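Local structure of transcriptional regulator (4IVN) at residues D103-T108 against A243-D248; R227-L232 against F237-G242. The protein probably binds operator DNA as a repressor of the genes for sialic acid catabolism, and binds the pathway sugar phosphate N-acetylmannosamine 6-phosphate in its sugar-binding domain. All coordinates share one frame; numbering follows the deposited sequence.

Contact 1: residues D103-T108 against A243-D248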
loop_
_atom_site.group_PDB
_atom_site.type_symbol
_atom_site.label_atom_id
_atom_site.label_comp_id
_atom_site.label_asym_id
_atom_site.label_seq_id
_atom_site.Cartn_x
_atom_site.Cartn_y
_atom_site.Cartn_z
ATOM N N ASP A 103 -12.185 -10.796 2.539
ATOM C CA ASP A 103 -12.221 -12.184 1.988
ATOM C C ASP A 103 -10.813 -12.446 1.450
ATOM O O ASP A 103 -10.262 -13.493 1.657
ATOM C CB ASP A 103 -13.197 -12.321 0.791
ATOM C CG ASP A 103 -14.651 -12.109 1.173
ATOM O OD1 ASP A 103 -14.974 -12.224 2.346
ATOM O OD2 ASP A 103 -15.443 -11.763 0.287
ATOM N N SER A 104 -10.252 -11.473 0.750
ATOM C CA SER A 104 -8.881 -11.636 0.280
ATOM C C SER A 104 -7.800 -11.890 1.319
ATOM O O SER A 104 -6.851 -12.652 1.060
ATOM C CB SER A 104 -8.490 -10.457 -0.590
ATOM O OG SER A 104 -9.197 -10.663 -1.773
ATOM N N LEU A 105 -7.868 -11.164 2.425
ATOM C CA LEU A 105 -6.947 -11.372 3.545
ATOM C C LEU A 105 -7.120 -12.756 4.075
ATOM O O LEU A 105 -6.164 -13.474 4.292
ATOM C CB LEU A 105 -7.198 -10.330 4.633
ATOM C CG LEU A 105 -6.674 -8.922 4.266
ATOM C CD1 LEU A 105 -7.331 -7.923 5.212
ATOM C CD2 LEU A 105 -5.162 -8.906 4.479
ATOM N N GLN A 106 -8.354 -13.175 4.272
ATOM C CA GLN A 106 -8.539 -14.485 4.874
ATOM C C GLN A 106 -8.105 -15.579 3.907
ATOM O O GLN A 106 -7.407 -16.513 4.305
ATOM C CB GLN A 106 -9.973 -14.653 5.319
ATOM C CG GLN A 106 -10.368 -13.626 6.386
ATOM C CD GLN A 106 -11.843 -13.707 6.729
ATOM O OE1 GLN A 106 -12.719 -14.038 5.887
ATOM N NE2 GLN A 106 -12.127 -13.428 7.973
ATOM N N ASP A 107 -8.482 -15.453 2.644
ATOM C CA ASP A 107 -7.957 -16.381 1.638
ATOM C C ASP A 107 -6.452 -16.442 1.563
ATOM O O ASP A 107 -5.912 -17.535 1.499
ATOM C CB ASP A 107 -8.538 -16.084 0.263
ATOM C CG ASP A 107 -10.013 -16.390 0.201
ATOM O OD1 ASP A 107 -10.523 -17.077 1.112
ATOM O OD2 ASP A 107 -10.657 -15.947 -0.752
ATOM N N THR A 108 -5.771 -15.285 1.547
ATOM C CA THR A 108 -4.301 -15.242 1.546
ATOM C C THR A 108 -3.679 -15.943 2.771
ATOM O O THR A 108 -2.754 -16.778 2.638
ATOM C CB THR A 108 -3.786 -13.771 1.415
ATOM O OG1 THR A 108 -4.218 -13.241 0.152
ATOM C CG2 THR A 108 -2.269 -13.690 1.451
ATOM N N ALA A 243 -1.113 -9.075 -1.001
ATOM C CA ALA A 243 0.372 -8.876 -1.274
ATOM C C ALA A 243 0.984 -8.112 -0.077
ATOM O O ALA A 243 2.034 -8.516 0.484
ATOM C CB ALA A 243 0.615 -8.169 -2.597
ATOM N N LEU A 244 0.253 -7.108 0.421
ATOM C CA LEU A 244 0.727 -6.403 1.621
ATOM C C LEU A 244 0.732 -7.243 2.886
ATOM O O LEU A 244 1.662 -7.104 3.674
ATOM C CB LEU A 244 -0.086 -5.107 1.843
ATOM C CG LEU A 244 0.036 -4.070 0.754
ATOM C CD1 LEU A 244 -1.171 -3.045 0.873
ATOM C CD2 LEU A 244 1.421 -3.363 0.681
ATOM N N LEU A 245 -0.310 -8.068 3.121
ATOM C CA LEU A 245 -0.291 -9.046 4.204
ATOM C C LEU A 245 0.971 -9.974 4.169
ATOM O O LEU A 245 1.619 -10.174 5.186
ATOM C CB LEU A 245 -1.525 -9.911 4.125
ATOM C CG LEU A 245 -1.600 -11.066 5.138
ATOM C CD1 LEU A 245 -1.728 -10.527 6.545
ATOM C CD2 LEU A 245 -2.785 -11.989 4.834
ATOM N N LEU A 246 1.311 -10.508 3.004
ATOM C CA LEU A 246 2.615 -11.229 2.845
ATOM C C LEU A 246 3.802 -10.429 3.350
ATOM O O LEU A 246 4.673 -11.015 4.042
ATOM C CB LEU A 246 2.943 -11.590 1.374
ATOM C CG LEU A 246 1.940 -12.361 0.518
ATOM C CD1 LEU A 246 2.526 -12.517 -0.904
ATOM C CD2 LEU A 246 1.494 -13.682 1.124
ATOM N N VAL A 247 3.888 -9.145 2.967
ATOM C CA VAL A 247 4.963 -8.260 3.484
ATOM C C VAL A 247 4.897 -8.188 5.014
ATOM O O VAL A 247 5.946 -8.324 5.760
ATOM C CB VAL A 247 4.930 -6.814 2.909
ATOM C CG1 VAL A 247 5.899 -5.927 3.648
ATOM C CG2 VAL A 247 5.323 -6.749 1.412
ATOM N N ASP A 248 3.677 -7.992 5.535
ATOM C CA ASP A 248 3.566 -7.851 6.996
ATOM C C ASP A 248 3.987 -9.096 7.750
ATOM O O ASP A 248 4.753 -8.985 8.728
ATOM C CB ASP A 248 2.125 -7.468 7.374
ATOM C CG ASP A 248 1.992 -7.077 8.813
ATOM O OD1 ASP A 248 2.770 -6.230 9.386
ATOM O OD2 ASP A 248 1.024 -7.536 9.319
#

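Contact 2: residues R227-L232 against F237-G242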
loop_
_atom_site.group_PDB
_atom_site.type_symbol
_atom_site.label_atom_id
_atom_site.label_comp_id
_atom_site.label_asym_id
_atom_site.label_seq_id
_atom_site.Cartn_x
_atom_site.Cartn_y
_atom_site.Cartn_z
ATOM N N ARG A 227 -6.450 -13.795 -5.089
ATOM C CA ARG A 227 -6.982 -12.887 -6.163
ATOM C C ARG A 227 -5.989 -12.523 -7.249
ATOM O O ARG A 227 -5.526 -11.386 -7.273
ATOM C CB ARG A 227 -7.472 -11.557 -5.612
ATOM C CG ARG A 227 -8.267 -11.746 -4.357
ATOM C CD ARG A 227 -9.769 -11.575 -4.606
ATOM N NE ARG A 227 -10.402 -12.894 -4.600
ATOM C CZ ARG A 227 -10.559 -13.700 -3.529
ATOM N NH1 ARG A 227 -10.159 -13.389 -2.308
ATOM N NH2 ARG A 227 -11.148 -14.864 -3.700
ATOM N N PRO A 228 -5.809 -13.431 -8.244
ATOM C CA PRO A 228 -5.012 -13.159 -9.432
ATOM C C PRO A 228 -5.583 -11.942 -10.127
ATOM O O PRO A 228 -6.800 -11.769 -10.210
ATOM C CB PRO A 228 -5.318 -14.362 -10.319
ATOM C CG PRO A 228 -5.744 -15.459 -9.442
ATOM C CD PRO A 228 -6.321 -14.825 -8.210
ATOM N N GLU A 229 -4.737 -11.096 -10.695
ATOM C CA GLU A 229 -5.294 -9.942 -11.449
ATOM C C GLU A 229 -5.641 -10.343 -12.865
ATOM O O GLU A 229 -5.033 -11.258 -13.381
ATOM C CB GLU A 229 -4.207 -8.816 -11.502
ATOM C CG GLU A 229 -4.055 -8.269 -10.101
ATOM C CD GLU A 229 -3.293 -7.005 -10.042
ATOM O OE1 GLU A 229 -2.454 -6.747 -10.943
ATOM O OE2 GLU A 229 -3.470 -6.274 -9.062
ATOM N N GLY A 230 -6.574 -9.646 -13.515
ATOM C CA GLY A 230 -6.922 -9.888 -14.947
ATOM C C GLY A 230 -6.652 -8.561 -15.656
ATOM O O GLY A 230 -6.293 -7.571 -14.981
ATOM N N PRO A 231 -6.873 -8.510 -16.982
ATOM C CA PRO A 231 -6.525 -7.368 -17.775
ATOM C C PRO A 231 -7.224 -6.107 -17.289
ATOM O O PRO A 231 -6.705 -5.013 -17.518
ATOM C CB PRO A 231 -7.038 -7.760 -19.193
ATOM C CG PRO A 231 -6.841 -9.296 -19.211
ATOM C CD PRO A 231 -7.452 -9.587 -17.829
ATOM N N LEU A 232 -8.417 -6.243 -16.716
ATOM C CA LEU A 232 -9.204 -5.083 -16.346
ATOM C C LEU A 232 -9.249 -4.890 -14.803
ATOM O O LEU A 232 -9.922 -3.955 -14.330
ATOM C CB LEU A 232 -10.647 -5.247 -16.831
ATOM C CG LEU A 232 -10.869 -5.130 -18.334
ATOM C CD1 LEU A 232 -12.322 -5.468 -18.710
ATOM C CD2 LEU A 232 -10.499 -3.701 -18.722
ATOM N N PHE A 237 -7.870 -3.454 -4.987
ATOM C CA PHE A 237 -7.401 -3.452 -3.604
ATOM C C PHE A 237 -7.464 -4.889 -3.022
ATOM O O PHE A 237 -6.633 -5.272 -2.251
ATOM C CB PHE A 237 -8.254 -2.454 -2.823
ATOM C CG PHE A 237 -7.970 -2.391 -1.356
ATOM C CD1 PHE A 237 -6.669 -2.216 -0.853
ATOM C CD2 PHE A 237 -9.040 -2.541 -0.434
ATOM C CE1 PHE A 237 -6.439 -2.112 0.525
ATOM C CE2 PHE A 237 -8.784 -2.427 0.934
ATOM C CZ PHE A 237 -7.521 -2.238 1.410
ATOM N N ALA A 238 -8.400 -5.695 -3.470
ATOM C CA ALA A 238 -8.456 -7.033 -2.956
ATOM C C ALA A 238 -7.187 -7.872 -3.380
ATOM O O ALA A 238 -6.734 -8.735 -2.613
ATOM C CB ALA A 238 -9.792 -7.715 -3.322
ATOM N N SER A 239 -6.575 -7.554 -4.518
ATOM C CA SER A 239 -5.312 -8.201 -4.904
ATOM C C SER A 239 -4.100 -7.631 -4.139
ATOM O O SER A 239 -3.232 -8.395 -3.674
ATOM C CB SER A 239 -5.068 -8.048 -6.383
ATOM O OG SER A 239 -6.101 -8.754 -7.030
ATOM N N LYS A 240 -4.071 -6.329 -3.949
ATOM C CA LYS A 240 -2.948 -5.711 -3.288
ATOM C C LYS A 240 -2.974 -5.969 -1.772
ATOM O O LYS A 240 -1.932 -6.031 -1.136
ATOM C CB LYS A 240 -2.953 -4.193 -3.530
ATOM C CG LYS A 240 -2.806 -3.749 -5.012
ATOM C CD LYS A 240 -1.503 -4.270 -5.714
ATOM C CE LYS A 240 -1.767 -5.458 -6.627
ATOM N NZ LYS A 240 -0.520 -5.790 -7.475
ATOM N N VAL A 241 -4.160 -6.118 -1.201
ATOM C CA VAL A 241 -4.230 -6.250 0.239
ATOM C C VAL A 241 -3.581 -7.566 0.639
ATOM O O VAL A 241 -2.884 -7.641 1.645
ATOM C CB VAL A 241 -5.657 -6.040 0.798
ATOM C CG1 VAL A 241 -6.492 -7.299 0.626
ATOM C CG2 VAL A 241 -5.562 -5.674 2.289
ATOM N N GLY A 242 -3.739 -8.613 -0.149
ATOM C CA GLY A 242 -3.060 -9.840 0.249
ATOM C C GLY A 242 -1.559 -9.805 0.046
ATOM O O GLY A 242 -0.824 -10.454 0.803
HETATM O O HOH W 1 -0.291 -5.008 -10.151
#

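Contact 1: residues D103-T108 against A243-D248
Helix 237-257, part of the SIS (sugar isomerase) fold, packs on helix 93-111, which precedes the fold's parallel sheet, where Leu105 and Thr108 receive Leu245 and Leu246. The short segments run in broadly the same direction, with axes 9.8 Å apart and crossing at -50°. Leu245 is the central residue. Its chi1 of 175° sends CG toward the other helix, and chi2 of 67° then sets Leu245 CD2 3.7 Å from the backbone O of Leu105 and 3.8 Å from Thr108 CG2. The Leu105 side chain crosses that of Leu245 obliquely, its CD2 lying 3.8 Å from Leu245 CB. Leu246 meets Thr108 at about a right angle, Leu246 CD2 to Thr108 CG2 at 3.8 Å. Threonine suits this buried place because its two branches divide the work: the methyl faces the leucines, while Thr108 OG1 turns back to Ser104 O of its own helix at 2.8 Å and is also hydrogen-bonded to the backbone N of Ala226, tying the helix to the loop after strand 221-224. Ser104 O also accepts a hydrogen bond from the backbone N of Thr108, and the two donors arrive from opposite faces of its plane. This is a helix-helix contact of the SIS fold, wholly apolar between the segments, that continues into the dimer interface as Leu105 packs on Leu105, and Leu245 on Phe237, of the second subunit.

Contact 2: residues R227-L232 against F237-G242
Ser239 and Arg227 join the loop that follows strand 221-224 to the first turn of helix 237-257. The hydroxyl of Ser239 donates to the backbone O of Arg227 over 2.7 Å, at a C=O...donor angle of 145° and tilted 23° from the carbonyl plane. Serine suits the spot because its short side chain, with OG beside the backbone N (chi1 -64°), brings a donor right up to the loop carbonyl. The aliphatic part of Arg227 lies against Ala238, Arg227 CG 3.8 Å from Ala238 O and Arg227 CD 4.1 Å from Ala238 CB, before its bent chain takes the guanidinium away to Ser104 and Asp107.

Glu229 and Lys240 form the charged pair, their chains crossing at about a right angle. Glu229 OE2 lies 3.1 Å from Lys240 CE, makes a long salt bridge of 3.4 Å to Lys240 NZ, and accepts a hydrogen bond from Gly235 N. A water lies 2.9 Å from Glu229 OE1 and accepts a hydrogen bond from Lys240 NZ at 2.8 Å. Shared with Gly235 N, Ser183 OG and this water, the pair of charges probably holds the Lys240 side chain beside the pocket, about 4 Å from the bound sugar phosphate at its nearest, which Gly230 and Pro231 touch.

In the fold
The centres of contacts 1 and 2 lie 11 Å apart, and both draw on helix 237-257: contact 2 uses its first residues and contact 1 those that follow directly. In chain order come 103-108, then 227-232, then 237-248, so the helix of contact 1 that precedes the parallel sheet is brought back against the element that follows strand 221-224, an outermost strand of the sheet within this chain. The two contacts join at Arg227, which reaches helix 93-111, and where Ser104 CB packs against Ala238 O. Both also touch the second subunit, so one helix, 237-257, borders both the ligand pocket and the dimer interface.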